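Local coordinates for nitrilotriacetate monooxygenase (Burkholderia pseudomallei, PDB 3SDO), which probably acts as an FMN-dependent monooxygenase that incorporates oxygen from O2 into an organic substrate, as in the nitrilotriacetate monooxygenase family, at residues Val109-Ala114 with Gly202-Arg207; Asp166-Asp171 with Asp186-Leu191; Arg298-Tyr303 with Glu353-Val358; Phe308-Phe313 with Gly329-Gln334. All coordinates share one frame; numbering follows the deposited sequence.

The four contacts form two pairs on opposite sides of the centre of the chain. Contact 1 places a loop against helix 106-119, and contact 2 is nested inside the loop that contact 1 closes; their centres are about 12 Å apart, and they touch through L204 with S167 and W168. Contact 3 crosses helices 297-307 and 351-363, and contact 4, nested within it, joins two loop pieces about 13 Å away, centre to centre. The pairs lie in series, with centres about 48 to 59 Å apart. One pair sets a long loop excursion against a TIM-barrel helix; the other lies in a helical insertion. Contacts 1 and 2 also reach the second subunit; contacts 3 and 4 do not.

Contact 1 (Val109-Ala114 with Gly202-Arg207); sequences VARQFA and GPLNIR
The irregular run 202-207 passes beside helix 106-119 where A114 meets I206; the closest backbone approach is 6.8 Å, from R111 CA to I206 CA. The helical side keeps its i to i+4 bonding here, F113 N to V109 O and A114 N to A110 O, whereas the loop side starts with a cis peptide before P203. Apolar contacts carry the middle. A114 CB meets I206 CG2 at 3.5 Å. L204 has CG anti to its backbone N (chi1 -158°), and its CD1 lies 3.5 Å from R111 CG and 4.0 Å from A110 CB, so this single methyl touches two successive helix residues. The polar side is built by R111, whose chain bends at chi3 (69°), the torsion that places NE. R111 NE comes within 2.9 Å of N205 OD1, while N205 ND2 stands 3.5 Å above one face of the guanidinium, offset toward its rim; the two planes are 65° apart. At the in-plane edge, a water accepts a hydrogen bond from R111 NH2 and is placed to donate to N205 OD1. A second water bridges the backbones, donating to A114 O at 2.8 Å and R207 O at 2.9 Å. R111 NH2 also forms a salt bridge to D61 of the second subunit, a predicted FMN-binding residue, and Q112 bonds Q112 of that subunit. This is a β/α-unit helix of a luciferase-like TIM barrel, between strands 94-100 and 124-129, carrying the 202-207 loop on one side and contacting the second subunit through R111 and Q112.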
# COMPACT_ATOMS: atom_id res chain seq x y z
N VAL A 109 1.71 -10.15 1.94
CA VAL A 109 1.34 -9.42 3.14
C VAL A 109 2.56 -9.21 4.03
O VAL A 109 2.83 -8.09 4.48
CB VAL A 109 0.22 -10.14 3.92
CG1 VAL A 109 -0.04 -9.46 5.29
CG2 VAL A 109 -1.07 -10.16 3.05
N ALA A 110 3.29 -10.28 4.26
CA ALA A 110 4.48 -10.20 5.09
C ALA A 110 5.48 -9.15 4.55
O ALA A 110 5.99 -8.31 5.33
CB ALA A 110 5.12 -11.59 5.23
N ARG A 111 5.74 -9.18 3.25
CA ARG A 111 6.70 -8.25 2.63
C ARG A 111 6.22 -6.82 2.67
O ARG A 111 6.99 -5.93 2.99
CB ARG A 111 6.96 -8.60 1.15
CG ARG A 111 7.77 -9.86 0.88
CD ARG A 111 8.14 -9.95 -0.58
NE ARG A 111 9.12 -8.94 -0.97
CZ ARG A 111 9.22 -8.38 -2.17
NH1 ARG A 111 8.37 -8.69 -3.15
NH2 ARG A 111 10.16 -7.48 -2.39
N GLN A 112 4.95 -6.60 2.36
CA GLN A 112 4.45 -5.24 2.25
C GLN A 112 4.38 -4.59 3.60
O GLN A 112 4.87 -3.47 3.76
CB GLN A 112 3.11 -5.16 1.49
CG GLN A 112 3.26 -5.52 0.02
CD GLN A 112 2.02 -5.22 -0.80
OE1 GLN A 112 0.90 -5.40 -0.35
NE2 GLN A 112 2.23 -4.74 -2.02
N PHE A 113 3.85 -5.29 4.60
CA PHE A 113 3.89 -4.78 5.98
C PHE A 113 5.30 -4.68 6.60
O PHE A 113 5.58 -3.71 7.31
CB PHE A 113 2.94 -5.56 6.92
CG PHE A 113 1.52 -5.14 6.81
CD1 PHE A 113 1.09 -3.93 7.36
CD2 PHE A 113 0.59 -5.90 6.14
CE1 PHE A 113 -0.22 -3.53 7.26
CE2 PHE A 113 -0.72 -5.48 6.03
CZ PHE A 113 -1.11 -4.27 6.60
N ALA A 114 6.19 -5.64 6.32
CA ALA A 114 7.60 -5.56 6.80
C ALA A 114 8.35 -4.35 6.21
O ALA A 114 9.17 -3.72 6.89
CB ALA A 114 8.36 -6.83 6.51
N GLY A 202 9.41 -19.96 2.40
CA GLY A 202 10.27 -18.88 2.90
C GLY A 202 11.71 -19.17 2.48
O GLY A 202 11.94 -20.04 1.65
N PRO A 203 12.68 -18.40 3.00
CA PRO A 203 12.53 -17.30 3.92
C PRO A 203 11.98 -16.05 3.24
O PRO A 203 11.91 -15.98 2.01
CB PRO A 203 13.97 -17.02 4.37
CG PRO A 203 14.86 -17.97 3.63
CD PRO A 203 14.06 -18.52 2.51
N LEU A 204 11.61 -15.08 4.06
CA LEU A 204 11.29 -13.74 3.59
C LEU A 204 12.56 -13.03 3.14
O LEU A 204 13.66 -13.32 3.65
CB LEU A 204 10.64 -12.96 4.72
CG LEU A 204 9.77 -11.76 4.31
CD1 LEU A 204 8.58 -12.18 3.41
CD2 LEU A 204 9.26 -11.03 5.53
N ASN A 205 12.40 -12.07 2.21
CA ASN A 205 13.53 -11.30 1.67
C ASN A 205 13.60 -9.86 2.21
O ASN A 205 14.06 -8.95 1.53
CB ASN A 205 13.56 -11.33 0.13
CG ASN A 205 12.32 -10.75 -0.51
OD1 ASN A 205 11.38 -10.37 0.18
ND2 ASN A 205 12.31 -10.70 -1.83
N ILE A 206 13.17 -9.69 3.45
CA ILE A 206 13.35 -8.43 4.16
C ILE A 206 13.47 -8.71 5.65
O ILE A 206 12.88 -9.68 6.18
CB ILE A 206 12.23 -7.44 3.85
CG1 ILE A 206 12.53 -6.07 4.47
CG2 ILE A 206 10.88 -8.00 4.33
CD1 ILE A 206 11.57 -4.96 4.01
N ARG A 207 14.26 -7.88 6.32
CA ARG A 207 14.60 -8.07 7.73
C ARG A 207 13.49 -7.57 8.67
O ARG A 207 12.45 -7.05 8.21
CB ARG A 207 15.90 -7.33 8.05
CG ARG A 207 15.83 -5.80 7.88
CD ARG A 207 16.95 -5.15 8.63
NE ARG A 207 16.77 -5.35 10.08
CZ ARG A 207 17.73 -5.31 10.98
NH1 ARG A 207 18.99 -5.05 10.61
NH2 ARG A 207 17.44 -5.51 12.27
O HOH W 1 11.33 -7.40 0.21
O HOH W 2 10.73 -4.86 8.87

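Contact 2 (Asp166-Asp171 with Asp186-Leu191); sequences DSWDDD and DKLHRL
W168 and L188 form a single antiparallel beta bridge, a non-hydrogen-bonded pair, in the long connection between helix 150-165 and strand 193-194. The evidence is the pair of backbone bonds flanking it: H189 N to S167 O at 2.8 Å, and D169 N to K187 O at 2.9 Å, the latter nearly straight. L188 has CG anti to the backbone N (chi1 170°), and its CD1 lies over the face of the W168 indole, close to CE2 where the two rings fuse; this is a CH-pi contact, 3.8 Å from L188 CD1 to the centroid of the six-membered ring. W168 NE1 is engaged by L204 O, which ties this bridge to the loop 202-207. On the polar side, H189 NE2 donates to D169 OD1 at 2.7 Å; OD1 lies near the imidazole plane, while the carboxylate itself is turned 40° from the ring and is met on its syn side, 35° out of its plane. S167 OG and H189 O share a water that donates to both, and S167 OG is also hydrogen-bonded to L164 O. At the outer end K187 NZ and D171 OD2 make a long salt bridge of 3.6 Å, while K187 CB lies 3.2 Å from D169 OD2. The chemistry implies a histidine whose NE2 carries a proton and whose ring rotation is held by a carboxylate; the negative charge would probably favour a protonated imidazole, and stacking against Y444 adds a second restraint on the ring.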
# COMPACT_ATOMS: atom_id res chain seq x y z
N ASP A 166 9.99 -13.79 11.09
CA ASP A 166 11.15 -14.22 11.87
C ASP A 166 12.24 -14.88 11.01
O ASP A 166 13.13 -15.53 11.55
CB ASP A 166 10.69 -15.13 13.03
CG ASP A 166 10.03 -14.34 14.17
OD1 ASP A 166 10.05 -13.08 14.13
OD2 ASP A 166 9.52 -14.96 15.15
N SER A 167 12.21 -14.64 9.69
CA SER A 167 13.19 -15.22 8.77
C SER A 167 14.61 -14.82 9.14
O SER A 167 15.52 -15.66 9.15
CB SER A 167 12.93 -14.79 7.33
OG SER A 167 11.70 -15.30 6.85
N TRP A 168 14.77 -13.54 9.44
CA TRP A 168 16.09 -12.90 9.64
C TRP A 168 16.32 -12.51 11.09
O TRP A 168 15.69 -11.57 11.57
CB TRP A 168 16.17 -11.65 8.77
CG TRP A 168 16.34 -11.95 7.31
CD1 TRP A 168 15.35 -12.02 6.36
CD2 TRP A 168 17.56 -12.18 6.64
NE1 TRP A 168 15.89 -12.33 5.14
CE2 TRP A 168 17.25 -12.43 5.28
CE3 TRP A 168 18.89 -12.25 7.05
CZ2 TRP A 168 18.22 -12.72 4.35
CZ3 TRP A 168 19.85 -12.53 6.12
CH2 TRP A 168 19.52 -12.77 4.78
N ASP A 169 17.23 -13.18 11.79
CA ASP A 169 17.55 -12.74 13.15
C ASP A 169 17.95 -11.26 13.11
O ASP A 169 18.54 -10.79 12.13
CB ASP A 169 18.71 -13.51 13.78
CG ASP A 169 18.41 -14.98 14.04
OD1 ASP A 169 17.25 -15.46 13.90
OD2 ASP A 169 19.39 -15.66 14.41
N ASP A 170 17.68 -10.56 14.19
CA ASP A 170 17.96 -9.11 14.28
C ASP A 170 19.44 -8.79 13.97
O ASP A 170 19.76 -7.72 13.46
CB ASP A 170 17.58 -8.59 15.66
CG ASP A 170 16.09 -8.64 15.93
OD1 ASP A 170 15.29 -8.58 14.95
OD2 ASP A 170 15.71 -8.72 17.13
N ASP A 171 20.33 -9.74 14.24
CA ASP A 171 21.78 -9.54 14.08
C ASP A 171 22.39 -10.35 12.90
O ASP A 171 23.61 -10.49 12.81
CB ASP A 171 22.51 -9.86 15.41
CG ASP A 171 22.17 -11.25 15.97
OD1 ASP A 171 21.35 -12.01 15.41
OD2 ASP A 171 22.74 -11.60 17.02
N ASP A 186 23.44 -19.18 9.60
CA ASP A 186 22.72 -19.80 10.70
C ASP A 186 21.75 -18.86 11.38
O ASP A 186 21.01 -19.29 12.27
CB ASP A 186 23.69 -20.34 11.73
CG ASP A 186 24.47 -21.54 11.22
OD1 ASP A 186 24.12 -22.08 10.14
OD2 ASP A 186 25.42 -21.95 11.90
N LYS A 187 21.73 -17.59 10.96
CA LYS A 187 20.76 -16.61 11.48
C LYS A 187 19.65 -16.24 10.47
O LYS A 187 18.93 -15.24 10.67
CB LYS A 187 21.49 -15.35 11.96
CG LYS A 187 22.50 -15.63 13.06
CD LYS A 187 23.17 -14.36 13.57
CE LYS A 187 24.06 -14.64 14.77
NZ LYS A 187 24.99 -13.49 14.92
N LEU A 188 19.55 -17.03 9.40
CA LEU A 188 18.48 -16.96 8.39
C LEU A 188 17.74 -18.27 8.44
O LEU A 188 18.37 -19.33 8.41
CB LEU A 188 19.06 -16.80 6.99
CG LEU A 188 18.10 -16.94 5.80
CD1 LEU A 188 16.99 -15.91 5.85
CD2 LEU A 188 18.86 -16.83 4.46
N HIS A 189 16.41 -18.21 8.49
CA HIS A 189 15.60 -19.39 8.76
C HIS A 189 14.58 -19.59 7.66
O HIS A 189 13.89 -18.65 7.27
CB HIS A 189 14.85 -19.24 10.10
CG HIS A 189 15.75 -18.89 11.25
ND1 HIS A 189 16.35 -19.85 12.04
CD2 HIS A 189 16.17 -17.69 11.72
CE1 HIS A 189 17.10 -19.25 12.95
NE2 HIS A 189 17.01 -17.94 12.78
N ARG A 190 14.48 -20.83 7.17
CA ARG A 190 13.37 -21.23 6.31
C ARG A 190 12.12 -21.46 7.17
O ARG A 190 12.23 -21.76 8.35
CB ARG A 190 13.72 -22.52 5.58
CG ARG A 190 14.55 -22.32 4.34
CD ARG A 190 14.29 -23.45 3.34
NE ARG A 190 14.46 -24.74 4.00
CZ ARG A 190 14.03 -25.89 3.51
NH1 ARG A 190 14.25 -27.02 4.21
NH2 ARG A 190 13.37 -25.95 2.35
N LEU A 191 10.94 -21.30 6.58
CA LEU A 191 9.70 -21.55 7.30
C LEU A 191 9.20 -22.99 7.07
O LEU A 191 8.79 -23.67 7.99
CB LEU A 191 8.62 -20.54 6.89
CG LEU A 191 7.33 -20.60 7.73
CD1 LEU A 191 7.62 -20.19 9.17
CD2 LEU A 191 6.25 -19.70 7.11
O HOH W 3 11.24 -18.10 7.07

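Contact 3 (Arg298-Tyr303 with Glu353-Val358)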
# COMPACT_ATOMS: atom_id res chain seq x y z
N ARG A 298 -34.80 13.35 2.37
CA ARG A 298 -35.03 12.28 1.41
C ARG A 298 -34.22 11.02 1.72
O ARG A 298 -34.72 9.90 1.56
CB ARG A 298 -34.69 12.74 0.00
CG ARG A 298 -34.86 11.65 -1.04
CD ARG A 298 -34.46 12.13 -2.40
NE ARG A 298 -35.31 13.25 -2.80
CZ ARG A 298 -36.48 13.15 -3.44
NH1 ARG A 298 -36.99 11.97 -3.78
NH2 ARG A 298 -37.14 14.26 -3.73
N GLU A 299 -32.95 11.20 2.09
CA GLU A 299 -32.07 10.06 2.36
C GLU A 299 -32.51 9.34 3.62
O GLU A 299 -32.52 8.11 3.67
CB GLU A 299 -30.62 10.48 2.48
CG GLU A 299 -29.91 10.76 1.16
CD GLU A 299 -28.52 11.33 1.40
OE1 GLU A 299 -27.55 10.52 1.41
OE2 GLU A 299 -28.42 12.55 1.66
N ALA A 300 -32.86 10.12 4.64
CA ALA A 300 -33.47 9.56 5.84
C ALA A 300 -34.71 8.72 5.50
O ALA A 300 -34.83 7.59 5.96
CB ALA A 300 -33.82 10.65 6.82
N LEU A 301 -35.61 9.25 4.68
CA LEU A 301 -36.83 8.51 4.27
C LEU A 301 -36.57 7.26 3.38
O LEU A 301 -37.25 6.24 3.52
CB LEU A 301 -37.81 9.44 3.55
CG LEU A 301 -38.38 10.63 4.31
CD1 LEU A 301 -39.36 11.42 3.41
CD2 LEU A 301 -39.08 10.16 5.56
N ALA A 302 -35.62 7.35 2.45
CA ALA A 302 -35.32 6.24 1.54
C ALA A 302 -34.87 5.02 2.34
O ALA A 302 -35.19 3.88 2.00
CB ALA A 302 -34.24 6.63 0.50
N TYR A 303 -34.14 5.29 3.41
CA TYR A 303 -33.68 4.24 4.29
C TYR A 303 -34.78 3.69 5.20
O TYR A 303 -34.80 2.49 5.51
CB TYR A 303 -32.45 4.72 5.08
CG TYR A 303 -31.73 3.60 5.79
CD1 TYR A 303 -31.03 2.63 5.06
CD2 TYR A 303 -31.76 3.49 7.18
CE1 TYR A 303 -30.38 1.58 5.71
CE2 TYR A 303 -31.12 2.46 7.84
CZ TYR A 303 -30.43 1.50 7.11
OH TYR A 303 -29.78 0.46 7.76
N GLU A 353 -38.51 13.14 12.83
CA GLU A 353 -37.79 12.68 14.03
C GLU A 353 -37.61 11.16 13.98
O GLU A 353 -36.55 10.67 14.31
CB GLU A 353 -38.53 13.08 15.32
CG GLU A 353 -38.46 14.56 15.61
CD GLU A 353 -39.41 15.01 16.73
OE1 GLU A 353 -40.48 14.39 16.92
OE2 GLU A 353 -39.10 16.03 17.39
N VAL A 354 -38.63 10.43 13.53
CA VAL A 354 -38.48 8.98 13.37
C VAL A 354 -37.42 8.66 12.33
O VAL A 354 -36.55 7.83 12.59
CB VAL A 354 -39.78 8.26 12.98
CG1 VAL A 354 -39.46 6.84 12.54
CG2 VAL A 354 -40.76 8.28 14.14
N ALA A 355 -37.46 9.32 11.17
CA ALA A 355 -36.55 9.00 10.06
C ALA A 355 -35.10 9.20 10.47
O ALA A 355 -34.23 8.40 10.10
CB ALA A 355 -36.86 9.85 8.82
N TYR A 356 -34.86 10.29 11.20
CA TYR A 356 -33.50 10.65 11.61
C TYR A 356 -33.04 9.80 12.80
O TYR A 356 -31.88 9.41 12.84
CB TYR A 356 -33.38 12.16 11.89
CG TYR A 356 -33.12 12.97 10.63
CD1 TYR A 356 -34.15 13.62 9.97
CD2 TYR A 356 -31.85 13.06 10.10
CE1 TYR A 356 -33.92 14.35 8.82
CE2 TYR A 356 -31.60 13.78 8.95
CZ TYR A 356 -32.64 14.42 8.30
OH TYR A 356 -32.42 15.15 7.16
N GLU A 357 -33.94 9.51 13.74
CA GLU A 357 -33.66 8.54 14.82
C GLU A 357 -33.07 7.25 14.28
O GLU A 357 -32.04 6.76 14.77
CB GLU A 357 -34.96 8.15 15.56
CG GLU A 357 -35.34 9.04 16.69
CD GLU A 357 -34.42 8.89 17.86
OE1 GLU A 357 -33.93 7.76 18.09
OE2 GLU A 357 -34.17 9.91 18.54
N VAL A 358 -33.77 6.69 13.31
CA VAL A 358 -33.33 5.49 12.61
C VAL A 358 -32.00 5.83 11.93
O VAL A 358 -30.93 5.38 12.39
CB VAL A 358 -34.42 5.03 11.62
CG1 VAL A 358 -33.95 3.87 10.76
CG2 VAL A 358 -35.70 4.64 12.41
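A300 and A355 meet at a steep helix-helix crossing, an apolar contact in the helical excursion that separates strand 268-277 of the barrel sheet from strand 372-373. The axes of the segments 298-303 and 353-358 approach to 8.6 Å at a signed crossing angle of 76°. Two alanines at the crossing point explain the close approach: their CA atoms are 5.3 Å apart, and A300 CB meets A355 CB at 3.7 Å, with no larger side chain between the two backbones there. A300 CB also sits over the centre of the Y356 ring, 4.1 Å from its centroid and only 8° off the ring normal. The geometry is thus a methyl-to-face CH-pi contact. At the far end of the ring, Y356 OH is hydrogen-bonded to L295 O, just before helix 297-307, so one tyrosine joins helix 351-363 to the residues leading into its partner. L301 reaches the same spot from another direction: its chi1 of -62° sets CG anti to the carbonyl carbon. Of its two branches, CD2 is the one that touches A355 CB, at 4.0 Å. Farther along both helices, Y303 CD2 lies 4.2 Å from V358 CG1, the methyl meeting the ring obliquely. V358 packs further on L304 and F307 of the first helix and also touches I340 of helix 334-346, so it sits where three helices meet. The whole is an alanine-alanine crossing, not far from perpendicular, between two helices of the helical insertion that follows strand 268-277 of the TIM barrel.

Contact 4 (Phe308-Phe313 with Gly329-Gln334); sequences FQQHDF and GSDGFQ
Q309 and D331 supply the direct polar link between the two loop pieces, both of which belong to the connection from helix 297-307 to helix 334-346. Q309 NE2 donates to D331 OD1 in a weak hydrogen bond, long at 3.3 Å though nearly straight (167°). The chain of Q309, extended beyond CG, carries its amide there, its plane turned 60° from the carboxylate. Water bridging is the second kind of link. One water accepts from Q309 N at 2.9 Å and from D331 N at 3.0 Å, and donates to D331 OD2 at 3.0 Å, so a single molecule grips both backbones and the carboxylate. Van der Waals contact follows the same glutamine: its CG lies 3.6 Å from S330 CA, and its OE1 3.4 Å from G329 CA. G329 O is buried against F308, 3.6 Å from its CA, with no polar partner in the model. Local hydrogen bonds, backbone and side-chain, set the shape. H311 N to F308 O (3.1 Å) closes a type I' turn, whose central residues Q309 and Q310 both have positive phi. S330 OG, bonded to O of F307, the last residue of helix 297-307, also takes a weak hydrogen bond from F333 N at the N-cap position. The helix-to-helix connection thus pairs a type I' turn with an inverse gamma turn centred on D331, joined by the water and the weak Q309-D331 bond.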
# COMPACT_ATOMS: atom_id res chain seq x y z
N PHE A 308 -39.93 -1.08 5.23
CA PHE A 308 -41.37 -1.22 5.02
C PHE A 308 -41.73 -1.57 3.57
O PHE A 308 -42.66 -1.01 3.00
CB PHE A 308 -42.07 0.08 5.43
CG PHE A 308 -42.07 0.33 6.91
CD1 PHE A 308 -43.09 -0.17 7.70
CD2 PHE A 308 -41.07 1.07 7.51
CE1 PHE A 308 -43.12 0.06 9.07
CE2 PHE A 308 -41.08 1.33 8.86
CZ PHE A 308 -42.11 0.82 9.64
N GLN A 309 -40.99 -2.50 2.98
CA GLN A 309 -41.26 -2.99 1.63
C GLN A 309 -41.37 -1.85 0.59
O GLN A 309 -42.26 -1.85 -0.26
CB GLN A 309 -42.52 -3.86 1.62
CG GLN A 309 -42.44 -5.06 2.57
CD GLN A 309 -43.60 -6.04 2.43
OE1 GLN A 309 -44.76 -5.70 2.67
NE2 GLN A 309 -43.28 -7.30 2.11
N GLN A 310 -40.43 -0.90 0.69
CA GLN A 310 -40.34 0.26 -0.22
C GLN A 310 -41.54 1.19 -0.21
O GLN A 310 -41.84 1.85 -1.21
CB GLN A 310 -40.02 -0.16 -1.65
CG GLN A 310 -38.65 -0.84 -1.75
CD GLN A 310 -38.76 -2.30 -2.07
OE1 GLN A 310 -39.09 -3.12 -1.21
NE2 GLN A 310 -38.49 -2.64 -3.33
N HIS A 311 -42.17 1.31 0.94
CA HIS A 311 -43.23 2.29 1.12
C HIS A 311 -42.69 3.70 0.83
O HIS A 311 -41.58 4.03 1.21
CB HIS A 311 -43.80 2.21 2.54
CG HIS A 311 -45.01 3.05 2.74
ND1 HIS A 311 -46.26 2.68 2.31
CD2 HIS A 311 -45.16 4.25 3.36
CE1 HIS A 311 -47.13 3.62 2.64
NE2 HIS A 311 -46.49 4.58 3.29
N ASP A 312 -43.51 4.50 0.15
CA ASP A 312 -43.12 5.85 -0.25
C ASP A 312 -43.54 6.84 0.83
O ASP A 312 -44.67 7.35 0.85
CB ASP A 312 -43.73 6.22 -1.61
CG ASP A 312 -43.48 7.66 -1.98
OD1 ASP A 312 -42.52 8.26 -1.44
OD2 ASP A 312 -44.28 8.22 -2.79
N PHE A 313 -42.60 7.10 1.74
CA PHE A 313 -42.85 7.98 2.87
C PHE A 313 -42.80 9.46 2.47
O PHE A 313 -43.15 10.33 3.27
CB PHE A 313 -41.81 7.71 3.97
CG PHE A 313 -42.11 6.50 4.81
CD1 PHE A 313 -42.98 6.58 5.90
CD2 PHE A 313 -41.52 5.27 4.52
CE1 PHE A 313 -43.24 5.47 6.68
CE2 PHE A 313 -41.77 4.16 5.30
CZ PHE A 313 -42.64 4.24 6.37
N GLY A 329 -46.33 -4.51 5.70
CA GLY A 329 -45.39 -5.58 6.03
C GLY A 329 -43.93 -5.13 5.96
O GLY A 329 -43.65 -3.94 5.82
N SER A 330 -43.02 -6.10 6.04
CA SER A 330 -41.58 -5.87 5.97
C SER A 330 -40.90 -7.10 5.32
O SER A 330 -41.42 -8.23 5.39
CB SER A 330 -41.04 -5.62 7.38
OG SER A 330 -39.63 -5.45 7.38
N ASP A 331 -39.77 -6.87 4.67
CA ASP A 331 -39.00 -7.94 4.05
C ASP A 331 -38.05 -8.59 5.07
O ASP A 331 -36.82 -8.46 4.97
CB ASP A 331 -38.20 -7.41 2.84
CG ASP A 331 -39.11 -6.88 1.73
OD1 ASP A 331 -40.05 -7.60 1.34
OD2 ASP A 331 -38.89 -5.75 1.23
N GLY A 332 -38.61 -9.27 6.07
CA GLY A 332 -37.82 -9.93 7.11
C GLY A 332 -37.26 -9.01 8.19
O GLY A 332 -36.49 -9.46 9.04
N PHE A 333 -37.63 -7.73 8.17
CA PHE A 333 -37.18 -6.80 9.19
C PHE A 333 -38.31 -6.46 10.17
O PHE A 333 -38.31 -5.38 10.75
CB PHE A 333 -36.65 -5.51 8.57
CG PHE A 333 -35.60 -5.72 7.51
CD1 PHE A 333 -34.32 -6.11 7.85
CD2 PHE A 333 -35.90 -5.50 6.17
CE1 PHE A 333 -33.34 -6.30 6.87
CE2 PHE A 333 -34.93 -5.68 5.18
CZ PHE A 333 -33.65 -6.09 5.54
N GLN A 334 -39.25 -7.37 10.37
CA GLN A 334 -40.42 -7.08 11.20
C GLN A 334 -40.06 -6.64 12.62
O GLN A 334 -40.77 -5.81 13.19
CB GLN A 334 -41.40 -8.25 11.27
CG GLN A 334 -42.13 -8.53 9.97
CD GLN A 334 -41.33 -9.40 9.03
OE1 GLN A 334 -40.18 -9.79 9.32
NE2 GLN A 334 -41.93 -9.73 7.89
O HOH W 4 -38.83 -4.20 3.75